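Local coordinates for protein globin (Geobacter sulfurreducens, PDB 2W31) that binds haem with bis-histidyl hexacoordination of its iron, as the globin domain of a globin-coupled sensor, and probably also binds oxygen, at the interface of chains A and B. Numbering follows the deposited sequence. Chains: chain A/B, Globin.

Contact 1: the interface of chains A and B. Residues chain A 111, 115, 132, 136, 140; chain B 108, 111-112, 115, 136.
Helices 100-121 and 125-151 of chain A pack against helices 101-121 and 125-148 of chain B, joining two globin-fold domains of the protoglobin family through a bundle of four helices, probably the G and H helices of globin nomenclature. A:Arg111 and B:Arg111 meet tip to tip with their guanidinium planes nearly parallel, 4° apart, each CZ lying over the centre of the other group at 3.5 Å from CZ to CZ. The carboxylates at their rims probably offset the repulsion between the two like-charged groups. A:Arg111 NH1 forms a salt bridge with A:Glu136 OE1 at 2.8 Å, nearly in the guanidinium plane, and the same carboxylate-to-arginine pairing recurs within chain B. NH1 and NH2 of A:Arg111 also both donate to A:Asp140 OD1, an end-on grip that should fix the rotation of the guanidinium. The second oxygen of that aspartate turns to chain B. A:Asp140 OD2 receives B:Arg111 NE on its syn lone pair at 3.0 Å, and B:Asn108 ND2 from above the carboxylate plane at 2.8 Å in a fairly straight bond, 167° at the hydrogen. Aspartate suits the spot, being short enough for its carboxylate to bridge both arginines. In B:Arg111 the chain leaves with CG anti to the backbone N and bends at chi3 (-46°), which swings NE toward the aspartate while CD lies against A:Glu136 CD. The two Glu136 side chains bring OE2 to OE2, too close for the contact to be interpreted, so it is doubtful. Beyond them A:Leu115 and B:Leu115 touch tip to tip, CD1 to CD1 at 3.7 Å, supplying an apolar patch beside the charges. A:Arg132 lays its CD against B:Leu115 CD1 at 3.7 Å, so that the aliphatic part of a charged chain does the packing. The amide of B:Gln112 stands almost perpendicular to the carboxylate of A:Glu136 and passes alongside its CB.

Contact 2: the interface of chains A and B. Residues chain A 10-12; chain B 42, 101, 105, 108.
A:Arg12 and B:Tyr42 run past each other in opposite directions, the guanidinium lying over the CE1 side of the phenol ring with the two planes 21° apart. This contact places the N-terminal segment of one protoglobin-family domain, helix 4-11 and the loop after it, against helices 32-44 and 101-121 of the other. The arginine chain is extended from CG to NE (chi2 -177°), carrying its flat end along the tyrosine; A:Arg12 CZ comes within 3.5 Å of B:Tyr42 CE1. Arginine suits this place because its planar group can lie on an aromatic ring while its N-H groups still point outward to polar partners. NH2 of A:Arg12 does so through a water that also meets the backbone oxygen of B:Tyr42. At the far end of the ring, B:Tyr42 OH donates to the backbone A:His10 O at 2.6 Å, 22° out of the carbonyl plane, near the C-terminal end of helix 4-11, where main-chain oxygens lack the helix's own donors. Tyrosine thus serves both as a surface for the arginine and as a hydrogen-bond donor. The ring of A:Tyr11 lies with one face under B:Val105 CG2, 4.0 Å from the ring centroid, a CH-pi contact displaced toward the rim. With CG1 anti to the backbone N (chi1 172°), the valine turns CG2 to the ring and CG1 toward A:His10 O. Its branched, compact side chain fits between these groups. At the edge of the same tyrosine, B:Asn108 CB approaches CE1 at 3.8 Å. The imidazoles of A:His10 and B:His101 meet edge to edge, their side chains crossing at about a right angle, but their nearest approach is too short to be trusted.

Contact 1: the interface of chains A and B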
loop_
_atom_site.group_PDB
_atom_site.type_symbol
_atom_site.label_atom_id
_atom_site.label_comp_id
_atom_site.label_asym_id
_atom_site.label_seq_id
_atom_site.Cartn_x
_atom_site.Cartn_y
_atom_site.Cartn_z
ATOM N N ARG A 111 -3.951 -6.291 3.269
ATOM C CA ARG A 111 -3.980 -6.251 1.813
ATOM C C ARG A 111 -3.832 -7.681 1.232
ATOM O O ARG A 111 -4.578 -8.083 0.351
ATOM C CB ARG A 111 -2.819 -5.369 1.367
ATOM C CG ARG A 111 -2.828 -5.027 -0.026
ATOM C CD ARG A 111 -1.447 -4.377 -0.374
ATOM N NE ARG A 111 -1.042 -3.220 0.440
ATOM C CZ ARG A 111 -1.577 -1.992 0.311
ATOM N NH1 ARG A 111 -2.583 -1.785 -0.512
ATOM N NH2 ARG A 111 -1.163 -0.959 1.031
ATOM N N LEU A 115 -6.870 -9.561 -0.878
ATOM C CA LEU A 115 -6.697 -9.906 -2.280
ATOM C C LEU A 115 -6.808 -11.414 -2.498
ATOM O O LEU A 115 -7.207 -11.855 -3.623
ATOM C CB LEU A 115 -5.395 -9.331 -2.876
ATOM C CG LEU A 115 -5.379 -7.808 -2.954
ATOM C CD1 LEU A 115 -4.256 -7.387 -3.956
ATOM C CD2 LEU A 115 -6.643 -7.029 -3.206
ATOM N N ARG A 132 -10.342 -5.869 -7.103
ATOM C CA ARG A 132 -9.001 -5.624 -6.589
ATOM C C ARG A 132 -8.692 -4.124 -6.639
ATOM O O ARG A 132 -8.112 -3.574 -5.668
ATOM C CB ARG A 132 -7.952 -6.423 -7.377
ATOM C CG ARG A 132 -6.569 -6.437 -6.716
ATOM C CD ARG A 132 -5.525 -7.141 -7.563
ATOM N NE ARG A 132 -5.387 -6.542 -8.898
ATOM C CZ ARG A 132 -5.668 -7.162 -10.046
ATOM N NH1 ARG A 132 -6.095 -8.412 -10.054
ATOM N NH2 ARG A 132 -5.512 -6.521 -11.197
ATOM N N GLU A 136 -7.712 -1.980 -3.330
ATOM C CA GLU A 136 -6.409 -1.286 -3.206
ATOM C C GLU A 136 -6.560 0.209 -2.965
ATOM O O GLU A 136 -5.789 0.789 -2.177
ATOM C CB GLU A 136 -5.511 -1.544 -4.403
ATOM C CG GLU A 136 -5.119 -2.995 -4.606
ATOM C CD GLU A 136 -3.971 -3.468 -3.782
ATOM O OE1 GLU A 136 -3.874 -3.195 -2.568
ATOM O OE2 GLU A 136 -3.148 -4.229 -4.360
ATOM N N ASP A 140 -5.276 1.917 0.479
ATOM C CA ASP A 140 -4.256 2.991 0.319
ATOM C C ASP A 140 -4.738 4.326 0.888
ATOM O O ASP A 140 -3.936 5.058 1.480
ATOM C CB ASP A 140 -3.776 3.095 -1.140
ATOM C CG ASP A 140 -2.803 1.975 -1.522
ATOM O OD1 ASP A 140 -2.455 1.130 -0.652
ATOM O OD2 ASP A 140 -2.412 1.951 -2.712
ATOM N N ASN B 108 -0.151 4.014 -5.296
ATOM C CA ASN B 108 -1.362 3.301 -5.721
ATOM C C ASN B 108 -1.356 3.125 -7.258
ATOM O O ASN B 108 -1.734 2.050 -7.763
ATOM C CB ASN B 108 -2.622 4.066 -5.277
ATOM C CG ASN B 108 -3.920 3.318 -5.632
ATOM O OD1 ASN B 108 -4.565 3.646 -6.645
ATOM N ND2 ASN B 108 -4.262 2.288 -4.851
ATOM N N ARG B 111 1.077 0.344 -8.035
ATOM C CA ARG B 111 0.529 -0.907 -7.545
ATOM C C ARG B 111 -0.513 -1.464 -8.502
ATOM O O ARG B 111 -0.481 -2.656 -8.857
ATOM C CB ARG B 111 -0.086 -0.668 -6.157
ATOM C CG ARG B 111 -0.539 -1.904 -5.444
ATOM C CD ARG B 111 -1.373 -1.542 -4.148
ATOM N NE ARG B 111 -0.786 -0.483 -3.289
ATOM C CZ ARG B 111 0.191 -0.718 -2.398
ATOM N NH1 ARG B 111 0.758 -1.919 -2.357
ATOM N NH2 ARG B 111 0.632 0.254 -1.580
ATOM N N GLN B 112 -1.451 -0.614 -8.929
ATOM C CA GLN B 112 -2.511 -1.101 -9.829
ATOM C C GLN B 112 -1.902 -1.586 -11.157
ATOM O O GLN B 112 -2.294 -2.613 -11.721
ATOM C CB GLN B 112 -3.547 0.008 -10.106
ATOM C CG GLN B 112 -4.234 0.662 -8.872
ATOM C CD GLN B 112 -5.307 -0.167 -8.166
ATOM O OE1 GLN B 112 -5.347 -1.404 -8.293
ATOM N NE2 GLN B 112 -6.183 0.522 -7.372
ATOM N N LEU B 115 0.073 -4.979 -10.506
ATOM C CA LEU B 115 -0.810 -6.129 -10.284
ATOM C C LEU B 115 -1.575 -6.531 -11.563
ATOM O O LEU B 115 -1.930 -7.717 -11.743
ATOM C CB LEU B 115 -1.746 -5.891 -9.080
ATOM C CG LEU B 115 -1.036 -5.779 -7.726
ATOM C CD1 LEU B 115 -2.087 -6.011 -6.681
ATOM C CD2 LEU B 115 0.142 -6.660 -7.459
ATOM N N GLU B 136 3.432 -6.911 -3.613
ATOM C CA GLU B 136 2.791 -6.053 -2.611
ATOM C C GLU B 136 3.796 -5.760 -1.468
ATOM O O GLU B 136 3.806 -4.643 -0.920
ATOM C CB GLU B 136 1.548 -6.733 -2.026
ATOM C CG GLU B 136 0.420 -6.869 -3.059
ATOM C CD GLU B 136 -0.396 -5.611 -3.277
ATOM O OE1 GLU B 136 0.141 -4.523 -3.487
ATOM O OE2 GLU B 136 -1.641 -5.754 -3.259
#

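Contact 2: the interface of chains A and B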
loop_
_atom_site.group_PDB
_atom_site.type_symbol
_atom_site.label_atom_id
_atom_site.label_comp_id
_atom_site.label_asym_id
_atom_site.label_seq_id
_atom_site.Cartn_x
_atom_site.Cartn_y
_atom_site.Cartn_z
ATOM N N HIS A 10 -8.002 12.295 -6.323
ATOM C CA HIS A 10 -6.601 11.952 -6.553
ATOM C C HIS A 10 -6.396 10.460 -6.807
ATOM O O HIS A 10 -5.545 10.062 -7.634
ATOM C CB HIS A 10 -5.734 12.422 -5.389
ATOM C CG HIS A 10 -5.684 13.914 -5.250
ATOM N ND1 HIS A 10 -5.243 14.541 -4.108
ATOM C CD2 HIS A 10 -6.069 14.902 -6.097
ATOM C CE1 HIS A 10 -5.331 15.851 -4.264
ATOM N NE2 HIS A 10 -5.827 16.095 -5.463
ATOM N N TYR A 11 -7.140 9.624 -6.074
ATOM C CA TYR A 11 -7.063 8.169 -6.247
ATOM C C TYR A 11 -8.002 7.627 -7.325
ATOM O O TYR A 11 -8.041 6.430 -7.546
ATOM C CB TYR A 11 -7.407 7.474 -4.900
ATOM C CG TYR A 11 -6.290 7.538 -3.875
ATOM C CD1 TYR A 11 -5.250 6.600 -3.904
ATOM C CD2 TYR A 11 -6.255 8.515 -2.897
ATOM C CE1 TYR A 11 -4.202 6.627 -2.972
ATOM C CE2 TYR A 11 -5.225 8.558 -1.960
ATOM C CZ TYR A 11 -4.182 7.638 -2.024
ATOM O OH TYR A 11 -3.167 7.674 -1.062
ATOM N N ARG A 12 -8.745 8.527 -7.985
ATOM C CA ARG A 12 -9.800 8.142 -8.925
ATOM C C ARG A 12 -10.760 7.104 -8.310
ATOM O O ARG A 12 -11.122 6.099 -8.914
ATOM C CB ARG A 12 -9.204 7.657 -10.252
ATOM C CG ARG A 12 -8.432 8.779 -10.948
ATOM C CD ARG A 12 -7.876 8.366 -12.306
ATOM N NE ARG A 12 -6.966 9.391 -12.811
ATOM C CZ ARG A 12 -6.261 9.251 -13.923
ATOM N NH1 ARG A 12 -6.368 8.126 -14.633
ATOM N NH2 ARG A 12 -5.449 10.233 -14.311
ATOM N N TYR B 42 -0.239 10.709 -15.138
ATOM C CA TYR B 42 -1.109 10.794 -13.934
ATOM C C TYR B 42 -0.660 12.020 -13.118
ATOM O O TYR B 42 -1.491 12.808 -12.662
ATOM C CB TYR B 42 -0.990 9.517 -13.096
ATOM C CG TYR B 42 -2.128 9.239 -12.116
ATOM C CD1 TYR B 42 -3.088 8.264 -12.402
ATOM C CD2 TYR B 42 -2.209 9.881 -10.884
ATOM C CE1 TYR B 42 -4.101 7.939 -11.517
ATOM C CE2 TYR B 42 -3.239 9.555 -9.973
ATOM C CZ TYR B 42 -4.176 8.593 -10.301
ATOM O OH TYR B 42 -5.169 8.211 -9.390
ATOM N N HIS B 101 1.279 12.944 0.959
ATOM C CA HIS B 101 0.018 12.388 0.396
ATOM C C HIS B 101 0.238 11.955 -1.058
ATOM O O HIS B 101 -0.256 10.874 -1.475
ATOM C CB HIS B 101 -1.109 13.437 0.440
ATOM C CG HIS B 101 -2.253 13.171 -0.496
ATOM N ND1 HIS B 101 -2.631 14.022 -1.519
ATOM C CD2 HIS B 101 -3.167 12.166 -0.496
ATOM C CE1 HIS B 101 -3.702 13.531 -2.129
ATOM N NE2 HIS B 101 -4.048 12.412 -1.528
ATOM N N VAL B 105 -0.420 8.477 -3.211
ATOM C CA VAL B 105 -1.211 8.441 -4.468
ATOM C C VAL B 105 -0.421 7.733 -5.568
ATOM O O VAL B 105 -0.925 6.811 -6.245
ATOM C CB VAL B 105 -1.642 9.868 -4.906
ATOM C CG1 VAL B 105 -2.290 9.831 -6.289
ATOM C CG2 VAL B 105 -2.641 10.443 -3.891
ATOM N N ASN B 108 -0.151 4.014 -5.296
ATOM C CA ASN B 108 -1.362 3.301 -5.721
ATOM C C ASN B 108 -1.356 3.125 -7.258
ATOM O O ASN B 108 -1.734 2.050 -7.763
ATOM C CB ASN B 108 -2.622 4.066 -5.277
ATOM C CG ASN B 108 -3.920 3.318 -5.632
ATOM O OD1 ASN B 108 -4.565 3.646 -6.645
ATOM N ND2 ASN B 108 -4.262 2.288 -4.851
HETATM O O HOH W 1 -4.398 12.401 -12.667
#

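Contact 1 and contact 2 lie side by side on one interface, about 12 Å between the centres of their C-alpha atoms. Helix 101-121 of chain B runs through both, and B:Asn108 serves each: its amide nitrogen faces contact 1, its CB contact 2. Contact 1 is mostly charged and lies among the paired helices, whereas contact 2 adds an aromatic margin from the N-terminal segment. Two-fold symmetry repeats each with the chains exchanged, so that contact 2 would have a twin on the other side of contact 1. The pattern suggests a dimer, although the structure alone does not prove it.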